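Local coordinates for protein DMATS type aromatic prenyltransferase (Micromonospora olivasterospora, PDB 6ZRY) that probably transfers a dimethylallyl group to the indole ring of tryptophan, as a 6-dimethylallyl tryptophan synthase of the DMATS family, at residues A[324-329]-A[343-348]. Sequence-based numbering, arbitrary orientation.
With TRP (tryptophan), chain C.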
loop_
_atom_site.group_PDB
_atom_site.type_symbol
_atom_site.label_atom_id
_atom_site.label_comp_id
_atom_site.label_asym_id
_atom_site.label_seq_id
_atom_site.Cartn_x
_atom_site.Cartn_y
_atom_site.Cartn_z
ATOM N N VAL A 324 -10.195 12.659 -11.282
ATOM C CA VAL A 324 -8.804 12.244 -11.126
ATOM C C VAL A 324 -8.733 11.507 -9.791
ATOM O O VAL A 324 -9.666 11.703 -8.962
ATOM C CB VAL A 324 -7.874 13.469 -11.205
ATOM C CG1 VAL A 324 -7.893 14.313 -9.944
ATOM C CG2 VAL A 324 -6.459 13.070 -11.550
ATOM N N GLY A 325 -7.744 10.631 -9.624
ATOM C CA GLY A 325 -7.495 9.945 -8.339
ATOM C C GLY A 325 -8.168 8.576 -8.232
ATOM O O GLY A 325 -7.950 7.918 -7.212
ATOM N N LEU A 326 -8.982 8.149 -9.208
ATOM C CA LEU A 326 -9.430 6.738 -9.243
ATOM C C LEU A 326 -8.182 5.873 -9.307
ATOM O O LEU A 326 -8.021 4.985 -8.461
ATOM C CB LEU A 326 -10.341 6.447 -10.444
ATOM C CG LEU A 326 -10.603 4.962 -10.671
ATOM C CD1 LEU A 326 -11.374 4.353 -9.523
ATOM C CD2 LEU A 326 -11.309 4.729 -11.980
ATOM N N ILE A 327 -7.307 6.148 -10.272
ATOM C CA ILE A 327 -5.986 5.483 -10.343
ATOM C C ILE A 327 -5.050 6.283 -9.428
ATOM O O ILE A 327 -4.554 7.319 -9.836
ATOM C CB ILE A 327 -5.485 5.360 -11.791
ATOM C CG1 ILE A 327 -6.535 4.690 -12.678
ATOM C CG2 ILE A 327 -4.155 4.613 -11.817
ATOM C CD1 ILE A 327 -6.163 4.613 -14.134
ATOM N N ALA A 328 -4.900 5.829 -8.193
ATOM C CA ALA A 328 -4.247 6.596 -7.128
ATOM C C ALA A 328 -2.716 6.507 -7.265
ATOM O O ALA A 328 -2.011 7.510 -7.017
ATOM C CB ALA A 328 -4.696 6.058 -5.787
ATOM N N HIS A 329 -2.249 5.331 -7.585
ATOM C CA HIS A 329 -0.824 4.973 -7.717
ATOM C C HIS A 329 -0.653 3.943 -8.828
ATOM O O HIS A 329 -1.612 3.200 -9.144
ATOM C CB HIS A 329 -0.247 4.385 -6.435
ATOM C CG HIS A 329 -0.484 5.167 -5.202
ATOM N ND1 HIS A 329 0.455 6.023 -4.702
ATOM C CD2 HIS A 329 -1.520 5.189 -4.335
ATOM C CE1 HIS A 329 0.000 6.556 -3.561
ATOM N NE2 HIS A 329 -1.212 6.072 -3.326
ATOM N N VAL A 343 -1.707 -1.616 -9.988
ATOM C CA VAL A 343 -2.566 -0.432 -10.195
ATOM C C VAL A 343 -3.424 -0.304 -8.948
ATOM O O VAL A 343 -4.008 -1.309 -8.533
ATOM C CB VAL A 343 -3.415 -0.583 -11.479
ATOM C CG1 VAL A 343 -4.184 0.687 -11.778
ATOM C CG2 VAL A 343 -2.544 -0.973 -12.671
ATOM N N TYR A 344 -3.443 0.878 -8.356
ATOM C CA TYR A 344 -4.120 1.146 -7.066
ATOM C C TYR A 344 -5.374 1.922 -7.423
ATOM O O TYR A 344 -5.252 2.991 -8.086
ATOM C CB TYR A 344 -3.159 1.834 -6.104
ATOM C CG TYR A 344 -1.939 1.022 -5.790
ATOM C CD1 TYR A 344 -0.914 0.930 -6.707
ATOM C CD2 TYR A 344 -1.797 0.346 -4.585
ATOM C CE1 TYR A 344 0.223 0.189 -6.453
ATOM C CE2 TYR A 344 -0.664 -0.422 -4.323
ATOM C CZ TYR A 344 0.356 -0.470 -5.253
ATOM O OH TYR A 344 1.484 -1.211 -5.064
ATOM N N LEU A 345 -6.533 1.383 -7.053
ATOM C CA LEU A 345 -7.855 1.917 -7.443
ATOM C C LEU A 345 -8.631 2.396 -6.208
ATOM O O LEU A 345 -8.805 1.618 -5.242
ATOM C CB LEU A 345 -8.603 0.819 -8.200
ATOM C CG LEU A 345 -7.955 0.364 -9.501
ATOM C CD1 LEU A 345 -8.707 -0.836 -10.086
ATOM C CD2 LEU A 345 -7.917 1.494 -10.510
ATOM N N SER A 346 -9.050 3.655 -6.233
ATOM C CA SER A 346 -9.756 4.317 -5.128
ATOM C C SER A 346 -11.237 3.916 -5.098
ATOM O O SER A 346 -11.876 3.876 -6.130
ATOM C CB SER A 346 -9.623 5.808 -5.234
ATOM O OG SER A 346 -8.257 6.199 -5.266
ATOM N N ALA A 347 -11.774 3.707 -3.912
ATOM C CA ALA A 347 -13.207 3.449 -3.696
ATOM C C ALA A 347 -14.047 4.672 -4.084
ATOM O O ALA A 347 -15.157 4.483 -4.557
ATOM C CB ALA A 347 -13.425 3.064 -2.255
ATOM N N GLU A 348 -13.546 5.877 -3.859
ATOM C CA GLU A 348 -14.293 7.132 -4.087
ATOM C C GLU A 348 -15.680 7.025 -3.419
ATOM O O GLU A 348 -16.706 7.445 -4.035
ATOM C CB GLU A 348 -14.442 7.419 -5.577
ATOM C CG GLU A 348 -13.126 7.634 -6.307
ATOM C CD GLU A 348 -13.250 8.030 -7.778
ATOM O OE1 GLU A 348 -12.456 8.834 -8.211
ATOM O OE2 GLU A 348 -14.126 7.449 -8.507
HETATM N N TRP C . -3.198 7.434 0.566
HETATM C CA TRP C . -1.833 7.431 1.198
HETATM C C TRP C . -0.827 8.083 0.247
HETATM O O TRP C . 0.301 8.394 0.670
HETATM C CB TRP C . -1.401 6.006 1.596
HETATM C CG TRP C . -1.259 5.048 0.454
HETATM C CD1 TRP C . -2.252 4.322 -0.147
HETATM C CD2 TRP C . -0.039 4.694 -0.224
HETATM N NE1 TRP C . -1.731 3.551 -1.154
HETATM C CE2 TRP C . -0.377 3.746 -1.219
HETATM C CE3 TRP C . 1.305 5.069 -0.081
HETATM C CZ2 TRP C . 0.575 3.191 -2.076
HETATM C CZ3 TRP C . 2.244 4.517 -0.927
HETATM C CH2 TRP C . 1.882 3.587 -1.904
HETATM O OXT TRP C . -1.132 8.314 -0.944
HETATM O O HOH W 1 -11.080 10.663 -6.950
#
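S346 OG donates to G325 O at 2.6 Å, almost head-on to the carbonyl; its chi1 of -56° sets OG anti to its own carbonyl carbon, where it meets this oxygen of the loop before strand 327-333. One residue on, L326 O takes the S346 N-H at 2.8 Å and the CA-H of the preceding L345. A water donates to both V324 O and E348 OE1, a carboxylate oxygen that also forms a salt bridge with R318. Further along, A328 N binds Y344 O at 2.9 Å, and Y344 N reaches H329 O at 3.1 Å. I327 and L345 run alongside each other, CG1 to CD2 4.1 Å, on the face covered by helices 287-300 and 305-315. On the other face the H329 ring turns its edge to the face of Y344, planes at 78°, while the bound tryptophan's CZ2 lies over the middle of the imidazole, 3.5 Å above its plane. An alanine at H329 would probably leave the substrate indole without the imidazole against its face and Y344 without its edge-on partner. The arrangement is an antiparallel beta hairpin of the ABBA prenyltransferase barrel, helices outside and tryptophan pocket within.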